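Local structure of SaTIE-TED (Staphylococcus aureus, 6FX6) at residues D33-F38 with Q96-Q101; K11-G16 with Q92-Y97; G154-T159 with L184-D189; V175-E180 with A196-D201; A63-L68 with G207-Y212. The protein is a surface-protein thioester domain of unknown function that probably bonds covalently to host targets through an internal cysteine-glutamine thioester. All blocks are in the same frame, centred on the assembly; numbering follows the deposited sequence.

Contact 1: residues D33-F38 with Q96-Q101; sequences DRWAKF and QYIATQ. With ZN (zinc ion), chain C.
This contact lies in the thioester domain, where helix segment 96-101 crosses strand segment 35-38 at a right angle. Gln101 falls in a TQxxIW stretch resembling a signature of thioester domains. Ile98 sits over one face of the Trp35 indole. Its CG2 stands 3.7 Å from the centroid of the six-membered ring, while Ile98 CG1 covers Trp35 CG and CD2. Gln101 CG meets the indole edge 3.7 Å from Trp35 NE1. Lys37 CG lies centrally over a face of the Tyr97 ring, 3.6 Å from its centroid. Tyr97 OH accepts from Phe38 N at 3.2 Å (164°), and also bonds to Ala45 O. A water gives bonds to Ala36 O at 2.6 Å and Gln101 OE1 at 2.9 Å, and takes a weak one from Trp35 NE1. At the loop end, Asp33 OD1 binds a zinc ion at 2.0 Å. Gln101 OE1 also accepts from the backbone N of Cys47, probably the thioester cysteine. These two bonds to OE1 should help fix the rotation of the amide.

Contact 2: residues K11-G16 with Q92-Y97; sequences KWIDKG and QSDEQY. With ZN (zinc ion), chain B.
Ile13 overlaps the Asp94 side chain, the two running antiparallel. Its CG1 comes 3.7 Å from Asp94 CG, and its CG2 and CD1 both reach Asp94 CB, so the carboxylate rests on the branched aliphatic group. CG1 of Ile13 is anti to the carbonyl carbon (chi1 -61°) and its chain is extended. This carries CD1 on to Tyr97 CD2, a looser touch at 4.5 Å. Lys15 runs out straight beyond CG, and its NZ makes a salt bridge of 3.0 Å with Glu95 OE2. Glu95 bends at chi2 (79°) to bring its carboxylate there. Asp94 OD2 is 4.1 Å from Lys15 NZ, too far for a salt bridge, but its charge probably adds to the attraction. Next to Lys15, Asp14 OD2 binds a zinc ion at 2.0 Å, and Asp14 OD1 accepts from Gly16 N in an Asx turn. Ser93 is the N-cap of helix 94-107, its OG accepting from Gln96 N. The contact thus joins the end of strand 5-13 to the first turn of that helix. Strand 30-40 lies alongside, with Trp35 against Ile13, and Arg124 of helix 121-134 touches Glu95.

Contact 3: residues G154-T159 with L184-D189; sequences GVFVDT and LIVTAD
Four backbone hydrogen bonds make the first shell, pairing strand 154-157 antiparallel with strand 183-188. Gly154 and Val186 form one hydrogen-bonded pair: Gly154 N gives to Val186 O at 2.6 Å, and Val186 N gives back to Gly154 O at 2.7 Å. Both donors approach nearly along the C=O axis. Phe156 and Leu184 form the next such pair. Leu184 N reaches Phe156 O at 2.7 Å and almost straight (178°), and Phe156 N reaches Leu184 O at 2.9 Å, both in the carbonyl plane. Between them Val155 and Ile185 are a non-hydrogen-bonded pair. Val155 CA comes 3.4 Å from Leu184 O in a CA-H...O contact. On the face of Val155 and Ile185, the two side chains lie side by side, with Val155 CG2 3.8 Å from Ile185 CD1. On the face of Phe156, Leu184 and Val186, the Phe156 ring swings back along its strand (chi1 -56°) past Gly154. Its edge meets Val186, Phe156 CE2 lying 3.8 Å from Val186 CG2. Further out, this second face packs on the other sheet of the sandwich. Leu235 touches both Phe156 and Val186, Ile198 touches Val186, and Leu200 touches Leu184. On its other side strand 183-188 bonds to strand 175-180. The chemistry is that of an edge strand: short backbone hydrogen bonds set the register, and one apolar face is turned into the sandwich core.

Contact 4: residues V175-E180 with A196-D201; sequences VNAKIE and ATIHLD
The backbones of segments 175-180 and 196-201 run in nearly the same direction, 27° apart. The axes of these two segments come no closer than 9.1 Å, and no hydrogen bond joins them. This is the spacing of two sheets packed face to face, as in a beta sandwich. Strand 175-180 is an outer strand of the three-stranded sheet, and strand 195-201 is an inner strand of the four-stranded one. Every second residue turns its side chain between the sheets: Val175, Ala177 and Ile179 from one strand, Ala196, Ile198 and Leu200 from the other. Ile198 carries the middle. Its CG1 is anti to the carbonyl carbon (chi1 -64°) and its chain is extended, so that CD1 reaches across between two partners. Ile198 CD1 lies 3.9 Å from both Val175 CG1 and Ala177 CB. Val175 uses its second methyl for Ala196: Val175 CG2 stands 3.8 Å from Ala196 CB. At the far end the strands spread apart, and Ile179 CD1 meets Leu200 CD2 tip to tip at 4.4 Å. Around this layer, Leu235 touches Val175 and Ile198, and Ile169 touches Ala177, Ile179 and Leu200. The contact is wholly apolar, and its closest approaches are between methyl groups. Its hold is therefore dispersion and the burial of hydrocarbon. At the close end each alanine faces a larger side chain, and where the strands part two long side chains, Ile179 and Leu200, meet.

Contact 5: residues A63-L68 with G207-Y212; sequences ANLDTL and GTPLVY
The flat groups here are peptide units; beside them lies the puckered Pro209 ring. Leu65 crosses that ring at about a right angle, its CD2 3.9 Å from Pro209 CB, while Phe226 and Thr79 also touch the proline. The peptides form an antiparallel beta ladder between strands 59-64 and 210-213 of the eight-stranded sheet. Ala63 N gives to Val211 O at 2.9 Å, and Val211 N returns a bond to Ala63 O at 2.7 Å, both nearly along the C=O axis. Asn64 and Leu210 follow as a non-hydrogen-bonded pair. Past it the first strand turns away, yet Leu65 N still bonds to Pro209 O at 2.9 Å, coming from above the carbonyl plane. Residues 65-68 have helical backbone angles. Asn64 O receives both Thr67 N and Thr67 OG1, which closes this turn. Leu68 CD2 rests on Val211 CG2 at 4.0 Å. Val211 CG1 takes the crowded position between backbone N and carbonyl carbon (chi1 55°), which sets it 3.4 Å from Thr67 OG1.

Overall arrangement
From the N terminus, strand 5-13 and then strand 30-40 wait for helix 94-107, which closes contact 2 and contact 1 on one shared stretch. Their centres are 6 Å apart, and the two strands bond to each other. Residues 63-68 lie between these openings and closings, so contact 5 crosses both. The chain next enters the two-sheet region. There contact 3 opens at 154-159, contact 4 opens at 175-180, and they close in the same order, crossing each other through neighbouring strands. Only at 207-212 does contact 5 close, enclosing both. It brings the chain back to the eight-stranded sheet that contacts 1 and 2 also reach. Contacts 1 and 3 lie about 43 Å apart, centre to centre.

Contact 1: residues D33-F38 with Q96-Q101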
# COMPACT_ATOMS: atom_id res chain seq x y z
N ASP A 33 -2.83 26.54 4.85
CA ASP A 33 -1.93 27.29 3.96
C ASP A 33 -0.48 26.78 3.97
O ASP A 33 0.43 27.44 3.47
CB ASP A 33 -2.02 28.79 4.25
CG ASP A 33 -1.53 29.18 5.65
OD1 ASP A 33 -1.35 28.31 6.52
OD2 ASP A 33 -1.33 30.38 5.87
N ARG A 34 -0.27 25.60 4.56
CA ARG A 34 0.96 24.84 4.41
C ARG A 34 0.64 23.38 4.70
O ARG A 34 -0.45 23.06 5.18
CB ARG A 34 2.06 25.34 5.35
CG ARG A 34 1.65 25.34 6.81
CD ARG A 34 2.84 25.34 7.77
NE ARG A 34 2.41 24.97 9.13
CZ ARG A 34 3.13 25.12 10.24
NH1 ARG A 34 2.60 24.73 11.40
NH2 ARG A 34 4.35 25.65 10.22
N TRP A 35 1.60 22.50 4.42
CA TRP A 35 1.38 21.07 4.58
C TRP A 35 2.59 20.37 5.17
O TRP A 35 3.72 20.56 4.70
CB TRP A 35 0.98 20.44 3.24
CG TRP A 35 0.04 19.32 3.42
CD1 TRP A 35 0.32 18.08 3.89
CD2 TRP A 35 -1.37 19.34 3.14
NE1 TRP A 35 -0.81 17.32 3.93
CE2 TRP A 35 -1.87 18.06 3.48
CE3 TRP A 35 -2.25 20.30 2.63
CZ2 TRP A 35 -3.22 17.72 3.32
CZ3 TRP A 35 -3.59 19.96 2.48
CH2 TRP A 35 -4.06 18.68 2.83
N ALA A 36 2.34 19.57 6.20
CA ALA A 36 3.38 18.79 6.86
C ALA A 36 3.53 17.47 6.12
O ALA A 36 2.57 16.69 6.05
CB ALA A 36 3.02 18.54 8.32
N LYS A 37 4.71 17.24 5.55
CA LYS A 37 5.06 15.93 5.02
C LYS A 37 5.82 15.21 6.13
O LYS A 37 6.98 15.52 6.39
CB LYS A 37 5.91 16.06 3.76
CG LYS A 37 6.15 14.75 3.04
CD LYS A 37 7.13 14.93 1.90
CE LYS A 37 7.29 13.66 1.08
NZ LYS A 37 8.35 13.80 0.06
N PHE A 38 5.15 14.26 6.76
CA PHE A 38 5.68 13.58 7.94
C PHE A 38 6.66 12.47 7.60
O PHE A 38 6.44 11.70 6.66
CB PHE A 38 4.55 12.99 8.78
CG PHE A 38 3.57 14.01 9.30
CD1 PHE A 38 3.93 14.89 10.32
CD2 PHE A 38 2.27 14.08 8.79
CE1 PHE A 38 3.02 15.82 10.81
CE2 PHE A 38 1.36 15.01 9.27
CZ PHE A 38 1.73 15.89 10.28
N GLN A 96 1.33 14.96 -5.02
CA GLN A 96 0.93 13.55 -4.81
C GLN A 96 0.83 13.20 -3.34
O GLN A 96 -0.13 12.54 -2.93
CB GLN A 96 1.89 12.54 -5.47
CG GLN A 96 1.45 11.96 -6.79
CD GLN A 96 0.06 11.35 -6.80
OE1 GLN A 96 -0.83 11.84 -7.48
NE2 GLN A 96 -0.13 10.27 -6.06
N TYR A 97 1.83 13.60 -2.55
CA TYR A 97 1.78 13.39 -1.10
C TYR A 97 0.52 13.99 -0.49
O TYR A 97 -0.15 13.35 0.30
CB TYR A 97 3.01 13.97 -0.39
CG TYR A 97 2.93 13.74 1.10
CD1 TYR A 97 3.41 12.57 1.68
CD2 TYR A 97 2.31 14.68 1.92
CE1 TYR A 97 3.30 12.36 3.05
CE2 TYR A 97 2.19 14.48 3.28
CZ TYR A 97 2.69 13.32 3.85
OH TYR A 97 2.57 13.15 5.21
N ILE A 98 0.24 15.24 -0.86
CA ILE A 98 -0.94 15.94 -0.35
C ILE A 98 -2.22 15.22 -0.77
O ILE A 98 -3.11 15.01 0.05
CB ILE A 98 -0.97 17.42 -0.82
CG1 ILE A 98 0.10 18.21 -0.08
CG2 ILE A 98 -2.33 18.06 -0.57
CD1 ILE A 98 0.35 19.60 -0.64
N ALA A 99 -2.30 14.85 -2.05
CA ALA A 99 -3.47 14.12 -2.57
C ALA A 99 -3.68 12.80 -1.82
O ALA A 99 -4.81 12.47 -1.46
CB ALA A 99 -3.32 13.85 -4.06
N THR A 100 -2.59 12.09 -1.56
CA THR A 100 -2.65 10.83 -0.82
C THR A 100 -3.14 11.07 0.61
O THR A 100 -4.04 10.37 1.08
CB THR A 100 -1.29 10.12 -0.83
OG1 THR A 100 -0.90 9.89 -2.19
CG2 THR A 100 -1.35 8.79 -0.11
N GLN A 101 -2.57 12.07 1.29
CA GLN A 101 -3.02 12.46 2.63
C GLN A 101 -4.49 12.84 2.62
O GLN A 101 -5.23 12.46 3.53
CB GLN A 101 -2.20 13.64 3.17
CG GLN A 101 -2.61 14.16 4.55
CD GLN A 101 -2.37 13.16 5.65
OE1 GLN A 101 -1.31 13.17 6.29
NE2 GLN A 101 -3.35 12.28 5.89
ZN ZN C . -0.47 28.68 8.24
O HOH W 1 0.19 15.60 6.05
O HOH W 2 -0.04 26.77 9.25

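Contact 2: residues K11-G16 with Q92-Y97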
# COMPACT_ATOMS: atom_id res chain seq x y z
N LYS A 11 8.94 17.70 6.73
CA LYS A 11 9.38 18.64 5.71
C LYS A 11 8.16 19.47 5.33
O LYS A 11 7.11 18.92 4.99
CB LYS A 11 9.98 17.91 4.51
CG LYS A 11 11.32 17.27 4.85
CD LYS A 11 12.22 17.04 3.63
CE LYS A 11 11.96 15.69 2.98
NZ LYS A 11 12.98 15.37 1.94
N TRP A 12 8.29 20.79 5.42
CA TRP A 12 7.17 21.69 5.20
C TRP A 12 6.98 21.96 3.72
O TRP A 12 7.94 22.21 2.99
CB TRP A 12 7.37 23.01 5.96
CG TRP A 12 7.33 22.82 7.44
CD1 TRP A 12 8.38 22.89 8.31
CD2 TRP A 12 6.17 22.52 8.23
NE1 TRP A 12 7.94 22.65 9.59
CE2 TRP A 12 6.59 22.43 9.57
CE3 TRP A 12 4.81 22.33 7.93
CZ2 TRP A 12 5.71 22.15 10.62
CZ3 TRP A 12 3.93 22.04 8.97
CH2 TRP A 12 4.38 21.95 10.30
N ILE A 13 5.72 21.89 3.28
CA ILE A 13 5.32 22.25 1.93
C ILE A 13 4.57 23.57 2.07
O ILE A 13 3.45 23.60 2.59
CB ILE A 13 4.42 21.16 1.32
CG1 ILE A 13 5.19 19.83 1.24
CG2 ILE A 13 3.91 21.59 -0.06
CD1 ILE A 13 4.31 18.61 1.08
N ASP A 14 5.19 24.66 1.63
CA ASP A 14 4.61 25.99 1.76
C ASP A 14 4.89 26.76 0.47
O ASP A 14 6.04 27.04 0.15
CB ASP A 14 5.20 26.72 2.97
CG ASP A 14 4.54 28.07 3.25
OD1 ASP A 14 3.45 28.34 2.71
OD2 ASP A 14 5.11 28.86 4.03
N LYS A 15 3.82 27.08 -0.26
CA LYS A 15 3.93 27.86 -1.49
C LYS A 15 3.07 29.12 -1.44
O LYS A 15 2.74 29.69 -2.47
CB LYS A 15 3.58 26.96 -2.69
CG LYS A 15 4.57 25.82 -2.88
CD LYS A 15 4.19 24.88 -4.01
CE LYS A 15 5.08 23.64 -4.00
NZ LYS A 15 4.63 22.61 -4.98
N GLY A 16 2.76 29.59 -0.22
CA GLY A 16 1.89 30.75 -0.02
C GLY A 16 0.47 30.55 -0.54
O GLY A 16 -0.21 31.53 -0.84
N GLN A 92 6.57 11.42 -6.96
CA GLN A 92 6.89 11.74 -5.57
C GLN A 92 6.67 13.23 -5.22
O GLN A 92 7.17 13.71 -4.20
CB GLN A 92 8.35 11.36 -5.27
CG GLN A 92 8.63 9.87 -5.35
CD GLN A 92 7.91 9.10 -4.26
OE1 GLN A 92 8.14 9.33 -3.08
NE2 GLN A 92 7.04 8.19 -4.66
N SER A 93 5.90 13.94 -6.05
CA SER A 93 5.70 15.37 -5.86
C SER A 93 4.95 15.67 -4.57
O SER A 93 4.20 14.84 -4.07
CB SER A 93 4.94 16.01 -7.04
OG SER A 93 3.60 15.54 -7.13
N ASP A 94 5.17 16.88 -4.06
CA ASP A 94 4.41 17.42 -2.94
C ASP A 94 2.90 17.31 -3.18
O ASP A 94 2.15 17.00 -2.27
CB ASP A 94 4.77 18.90 -2.72
CG ASP A 94 6.21 19.10 -2.22
OD1 ASP A 94 6.84 18.13 -1.74
OD2 ASP A 94 6.70 20.24 -2.30
N GLU A 95 2.48 17.53 -4.42
CA GLU A 95 1.08 17.41 -4.80
C GLU A 95 0.55 15.97 -4.63
O GLU A 95 -0.56 15.79 -4.12
CB GLU A 95 0.85 17.91 -6.24
CG GLU A 95 0.97 19.43 -6.42
CD GLU A 95 2.40 19.95 -6.50
OE1 GLU A 95 3.36 19.15 -6.48
OE2 GLU A 95 2.57 21.19 -6.58
N GLN A 96 1.33 14.96 -5.02
CA GLN A 96 0.93 13.55 -4.81
C GLN A 96 0.83 13.20 -3.34
O GLN A 96 -0.13 12.54 -2.93
CB GLN A 96 1.89 12.54 -5.47
CG GLN A 96 1.45 11.96 -6.79
CD GLN A 96 0.06 11.35 -6.80
OE1 GLN A 96 -0.83 11.84 -7.48
NE2 GLN A 96 -0.13 10.27 -6.06
N TYR A 97 1.83 13.60 -2.55
CA TYR A 97 1.78 13.39 -1.10
C TYR A 97 0.52 13.99 -0.49
O TYR A 97 -0.15 13.35 0.30
CB TYR A 97 3.01 13.97 -0.39
CG TYR A 97 2.93 13.74 1.10
CD1 TYR A 97 3.41 12.57 1.68
CD2 TYR A 97 2.31 14.68 1.92
CE1 TYR A 97 3.30 12.36 3.05
CE2 TYR A 97 2.19 14.48 3.28
CZ TYR A 97 2.69 13.32 3.85
OH TYR A 97 2.57 13.15 5.21
ZN ZN B . 6.84 28.38 4.90
O HOH W 3 6.53 26.75 6.26

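Contact 3: residues G154-T159 with L184-D189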
# COMPACT_ATOMS: atom_id res chain seq x y z
N GLY A 154 6.64 -26.15 -17.87
CA GLY A 154 5.20 -25.91 -17.93
C GLY A 154 4.89 -24.44 -18.14
O GLY A 154 5.62 -23.56 -17.65
N VAL A 155 3.81 -24.17 -18.87
CA VAL A 155 3.35 -22.82 -19.17
C VAL A 155 1.91 -22.71 -18.69
O VAL A 155 1.09 -23.57 -18.98
CB VAL A 155 3.45 -22.53 -20.68
CG1 VAL A 155 2.80 -21.19 -21.03
CG2 VAL A 155 4.91 -22.55 -21.11
N PHE A 156 1.61 -21.65 -17.94
CA PHE A 156 0.28 -21.42 -17.38
C PHE A 156 -0.15 -20.02 -17.75
O PHE A 156 0.53 -19.04 -17.40
CB PHE A 156 0.30 -21.61 -15.87
CG PHE A 156 0.81 -22.96 -15.45
CD1 PHE A 156 0.00 -24.08 -15.54
CD2 PHE A 156 2.12 -23.11 -15.00
CE1 PHE A 156 0.48 -25.34 -15.16
CE2 PHE A 156 2.61 -24.36 -14.62
CZ PHE A 156 1.79 -25.47 -14.70
N VAL A 157 -1.27 -19.92 -18.47
CA VAL A 157 -1.76 -18.65 -18.98
C VAL A 157 -2.72 -18.04 -17.96
O VAL A 157 -3.64 -18.71 -17.49
CB VAL A 157 -2.49 -18.82 -20.33
CG1 VAL A 157 -3.05 -17.49 -20.82
CG2 VAL A 157 -1.55 -19.42 -21.37
N ASP A 158 -2.51 -16.77 -17.64
CA ASP A 158 -3.44 -16.00 -16.84
C ASP A 158 -4.45 -15.30 -17.76
O ASP A 158 -4.15 -14.25 -18.32
CB ASP A 158 -2.69 -14.96 -15.99
CG ASP A 158 -3.62 -14.03 -15.21
OD1 ASP A 158 -4.80 -14.38 -15.02
OD2 ASP A 158 -3.15 -12.95 -14.80
N THR A 159 -5.64 -15.89 -17.90
CA THR A 159 -6.71 -15.29 -18.71
C THR A 159 -7.35 -14.03 -18.08
O THR A 159 -8.11 -13.35 -18.76
CB THR A 159 -7.82 -16.31 -19.04
OG1 THR A 159 -8.30 -16.93 -17.84
CG2 THR A 159 -7.30 -17.39 -19.98
N LEU A 184 2.91 -17.73 -17.13
CA LEU A 184 3.78 -18.13 -16.04
C LEU A 184 4.56 -19.35 -16.53
O LEU A 184 3.95 -20.37 -16.83
CB LEU A 184 2.97 -18.47 -14.78
CG LEU A 184 3.77 -19.00 -13.57
CD1 LEU A 184 4.75 -17.95 -13.06
CD2 LEU A 184 2.84 -19.45 -12.45
N ILE A 185 5.88 -19.21 -16.61
CA ILE A 185 6.78 -20.23 -17.16
C ILE A 185 7.46 -20.94 -15.99
O ILE A 185 8.18 -20.31 -15.22
CB ILE A 185 7.87 -19.61 -18.08
CG1 ILE A 185 7.27 -18.62 -19.09
CG2 ILE A 185 8.68 -20.68 -18.79
CD1 ILE A 185 6.25 -19.20 -20.04
N VAL A 186 7.25 -22.25 -15.88
CA VAL A 186 7.64 -23.00 -14.69
C VAL A 186 8.40 -24.27 -15.03
O VAL A 186 8.03 -25.00 -15.95
CB VAL A 186 6.39 -23.41 -13.88
CG1 VAL A 186 6.79 -24.17 -12.63
CG2 VAL A 186 5.57 -22.19 -13.52
N THR A 187 9.47 -24.54 -14.28
CA THR A 187 10.11 -25.85 -14.28
C THR A 187 10.45 -26.25 -12.85
O THR A 187 10.89 -25.42 -12.06
CB THR A 187 11.33 -25.90 -15.23
OG1 THR A 187 11.89 -27.23 -15.23
CG2 THR A 187 12.41 -24.90 -14.83
N ALA A 188 10.20 -27.51 -12.51
CA ALA A 188 10.47 -28.06 -11.19
C ALA A 188 11.34 -29.29 -11.31
O ALA A 188 11.15 -30.10 -12.22
CB ALA A 188 9.17 -28.42 -10.49
N ASP A 189 12.29 -29.44 -10.39
CA ASP A 189 13.23 -30.58 -10.38
C ASP A 189 12.96 -31.48 -9.17
O ASP A 189 12.02 -31.24 -8.41
CB ASP A 189 14.69 -30.09 -10.48
CG ASP A 189 15.09 -29.14 -9.36
OD1 ASP A 189 15.00 -29.52 -8.18
OD2 ASP A 189 15.52 -28.00 -9.67

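Contact 4: residues V175-E180 with A196-D201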
# COMPACT_ATOMS: atom_id res chain seq x y z
N VAL A 175 12.32 -25.13 -7.72
CA VAL A 175 11.30 -24.60 -8.63
C VAL A 175 11.79 -23.28 -9.21
O VAL A 175 12.19 -22.38 -8.46
CB VAL A 175 9.94 -24.37 -7.91
CG1 VAL A 175 8.90 -23.78 -8.87
CG2 VAL A 175 9.42 -25.68 -7.33
N ASN A 176 11.78 -23.19 -10.54
CA ASN A 176 12.06 -21.95 -11.27
C ASN A 176 10.75 -21.43 -11.84
O ASN A 176 9.98 -22.19 -12.42
CB ASN A 176 13.05 -22.18 -12.41
CG ASN A 176 14.49 -22.22 -11.93
OD1 ASN A 176 14.84 -23.01 -11.05
ND2 ASN A 176 15.33 -21.38 -12.52
N ALA A 177 10.52 -20.13 -11.68
CA ALA A 177 9.29 -19.50 -12.12
C ALA A 177 9.58 -18.12 -12.67
O ALA A 177 10.13 -17.28 -11.96
CB ALA A 177 8.30 -19.41 -10.97
N LYS A 178 9.22 -17.90 -13.94
CA LYS A 178 9.38 -16.61 -14.61
C LYS A 178 8.06 -16.21 -15.28
O LYS A 178 7.27 -17.07 -15.68
CB LYS A 178 10.50 -16.68 -15.65
CG LYS A 178 10.90 -15.32 -16.22
CD LYS A 178 12.05 -15.39 -17.20
CE LYS A 178 12.29 -14.01 -17.81
NZ LYS A 178 13.47 -13.97 -18.72
N ILE A 179 7.86 -14.90 -15.41
CA ILE A 179 6.71 -14.32 -16.11
C ILE A 179 7.15 -13.79 -17.49
O ILE A 179 8.21 -13.17 -17.63
CB ILE A 179 6.03 -13.23 -15.25
CG1 ILE A 179 5.30 -13.89 -14.07
CG2 ILE A 179 5.04 -12.39 -16.07
CD1 ILE A 179 4.89 -12.96 -12.96
N GLU A 180 6.33 -14.06 -18.51
CA GLU A 180 6.52 -13.52 -19.85
C GLU A 180 5.12 -13.14 -20.38
O GLU A 180 4.34 -14.02 -20.76
CB GLU A 180 7.22 -14.55 -20.74
CG GLU A 180 7.93 -13.97 -21.95
CD GLU A 180 8.72 -15.00 -22.76
OE1 GLU A 180 9.30 -14.61 -23.80
OE2 GLU A 180 8.77 -16.19 -22.37
N ALA A 196 4.37 -27.84 -4.32
CA ALA A 196 5.21 -26.65 -4.37
C ALA A 196 4.39 -25.43 -4.79
O ALA A 196 3.87 -25.37 -5.90
CB ALA A 196 6.35 -26.86 -5.34
N THR A 197 4.30 -24.45 -3.89
CA THR A 197 3.47 -23.27 -4.10
C THR A 197 4.30 -22.07 -4.58
O THR A 197 5.28 -21.69 -3.94
CB THR A 197 2.70 -22.91 -2.81
OG1 THR A 197 1.83 -24.00 -2.49
CG2 THR A 197 1.88 -21.65 -2.98
N ILE A 198 3.88 -21.52 -5.72
CA ILE A 198 4.46 -20.31 -6.30
C ILE A 198 3.57 -19.12 -5.94
O ILE A 198 2.36 -19.17 -6.13
CB ILE A 198 4.57 -20.45 -7.84
CG1 ILE A 198 5.54 -21.59 -8.19
CG2 ILE A 198 5.03 -19.13 -8.46
CD1 ILE A 198 5.61 -21.93 -9.66
N HIS A 199 4.18 -18.05 -5.42
CA HIS A 199 3.47 -16.82 -5.06
C HIS A 199 3.88 -15.69 -5.98
O HIS A 199 5.06 -15.40 -6.10
CB HIS A 199 3.78 -16.38 -3.63
CG HIS A 199 3.57 -17.45 -2.61
ND1 HIS A 199 2.38 -17.60 -1.93
CD2 HIS A 199 4.41 -18.39 -2.12
CE1 HIS A 199 2.49 -18.61 -1.08
NE2 HIS A 199 3.71 -19.10 -1.17
N LEU A 200 2.89 -15.04 -6.60
CA LEU A 200 3.11 -13.89 -7.49
C LEU A 200 2.64 -12.61 -6.79
O LEU A 200 1.47 -12.25 -6.89
CB LEU A 200 2.36 -14.10 -8.80
CG LEU A 200 2.55 -15.46 -9.46
CD1 LEU A 200 1.78 -15.49 -10.78
CD2 LEU A 200 4.03 -15.78 -9.68
N ASP A 201 3.57 -11.93 -6.11
CA ASP A 201 3.23 -10.80 -5.23
C ASP A 201 3.04 -9.49 -5.99
O ASP A 201 3.85 -9.14 -6.85
CB ASP A 201 4.34 -10.57 -4.20
CG ASP A 201 4.62 -11.78 -3.35
OD1 ASP A 201 3.69 -12.55 -3.05
OD2 ASP A 201 5.79 -11.95 -2.96

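Contact 5: residues A63-L68 with G207-Y212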
# COMPACT_ATOMS: atom_id res chain seq x y z
N ALA A 63 2.85 1.80 18.21
CA ALA A 63 2.02 0.62 18.48
C ALA A 63 1.39 0.18 17.17
O ALA A 63 1.34 0.96 16.23
CB ALA A 63 0.95 0.96 19.50
N ASN A 64 0.91 -1.06 17.11
CA ASN A 64 0.30 -1.59 15.89
C ASN A 64 -0.96 -0.80 15.52
O ASN A 64 -1.71 -0.37 16.39
CB ASN A 64 -0.02 -3.08 16.03
CG ASN A 64 -0.33 -3.74 14.70
OD1 ASN A 64 -1.43 -4.27 14.49
ND2 ASN A 64 0.62 -3.71 13.78
N LEU A 65 -1.18 -0.62 14.22
CA LEU A 65 -2.32 0.17 13.70
C LEU A 65 -3.70 -0.26 14.23
O LEU A 65 -4.59 0.58 14.36
CB LEU A 65 -2.33 0.13 12.17
CG LEU A 65 -3.36 1.01 11.44
CD1 LEU A 65 -3.12 2.49 11.74
CD2 LEU A 65 -3.32 0.74 9.95
N ASP A 66 -3.87 -1.55 14.52
CA ASP A 66 -5.15 -2.05 15.05
C ASP A 66 -5.60 -1.50 16.41
O ASP A 66 -6.77 -1.61 16.76
CB ASP A 66 -5.19 -3.60 15.05
CG ASP A 66 -4.10 -4.23 15.93
OD1 ASP A 66 -3.41 -3.52 16.69
OD2 ASP A 66 -3.94 -5.47 15.84
N THR A 67 -4.68 -0.89 17.18
CA THR A 67 -5.04 -0.20 18.43
C THR A 67 -5.95 1.01 18.19
O THR A 67 -6.76 1.36 19.04
CB THR A 67 -3.81 0.26 19.24
OG1 THR A 67 -3.05 1.21 18.49
CG2 THR A 67 -2.92 -0.92 19.62
N LEU A 68 -5.80 1.65 17.03
CA LEU A 68 -6.62 2.80 16.65
C LEU A 68 -7.87 2.39 15.86
O LEU A 68 -8.97 2.88 16.15
CB LEU A 68 -5.79 3.79 15.84
CG LEU A 68 -6.44 5.12 15.43
CD1 LEU A 68 -6.98 5.89 16.63
CD2 LEU A 68 -5.42 5.96 14.67
N GLY A 207 5.11 -5.11 5.54
CA GLY A 207 5.48 -4.96 6.94
C GLY A 207 4.27 -4.77 7.82
O GLY A 207 3.14 -4.91 7.36
N THR A 208 4.51 -4.45 9.08
CA THR A 208 3.43 -4.23 10.04
C THR A 208 3.17 -2.72 10.16
O THR A 208 4.09 -1.95 10.47
CB THR A 208 3.71 -4.91 11.41
OG1 THR A 208 2.52 -4.85 12.22
CG2 THR A 208 4.88 -4.28 12.18
N PRO A 209 1.92 -2.28 9.89
CA PRO A 209 1.63 -0.86 10.00
C PRO A 209 1.57 -0.39 11.44
O PRO A 209 0.95 -1.05 12.28
CB PRO A 209 0.27 -0.70 9.30
CG PRO A 209 -0.35 -2.04 9.33
CD PRO A 209 0.74 -3.06 9.45
N LEU A 210 2.22 0.74 11.72
CA LEU A 210 2.33 1.29 13.06
C LEU A 210 1.54 2.59 13.17
O LEU A 210 1.36 3.31 12.19
CB LEU A 210 3.80 1.55 13.40
CG LEU A 210 4.75 0.35 13.32
CD1 LEU A 210 6.17 0.75 13.72
CD2 LEU A 210 4.26 -0.79 14.20
N VAL A 211 1.05 2.86 14.38
CA VAL A 211 0.48 4.16 14.73
C VAL A 211 1.40 4.74 15.79
O VAL A 211 1.87 4.02 16.67
CB VAL A 211 -1.01 4.08 15.19
CG1 VAL A 211 -1.22 3.11 16.35
CG2 VAL A 211 -1.53 5.46 15.56
N TYR A 212 1.66 6.04 15.67
CA TYR A 212 2.55 6.77 16.57
C TYR A 212 1.76 7.84 17.30
O TYR A 212 1.05 8.63 16.67
CB TYR A 212 3.70 7.39 15.78
CG TYR A 212 4.76 6.38 15.41
CD1 TYR A 212 5.76 6.04 16.31
CD2 TYR A 212 4.75 5.77 14.16
CE1 TYR A 212 6.73 5.11 15.98
CE2 TYR A 212 5.73 4.83 13.81
CZ TYR A 212 6.71 4.51 14.73
OH TYR A 212 7.68 3.59 14.40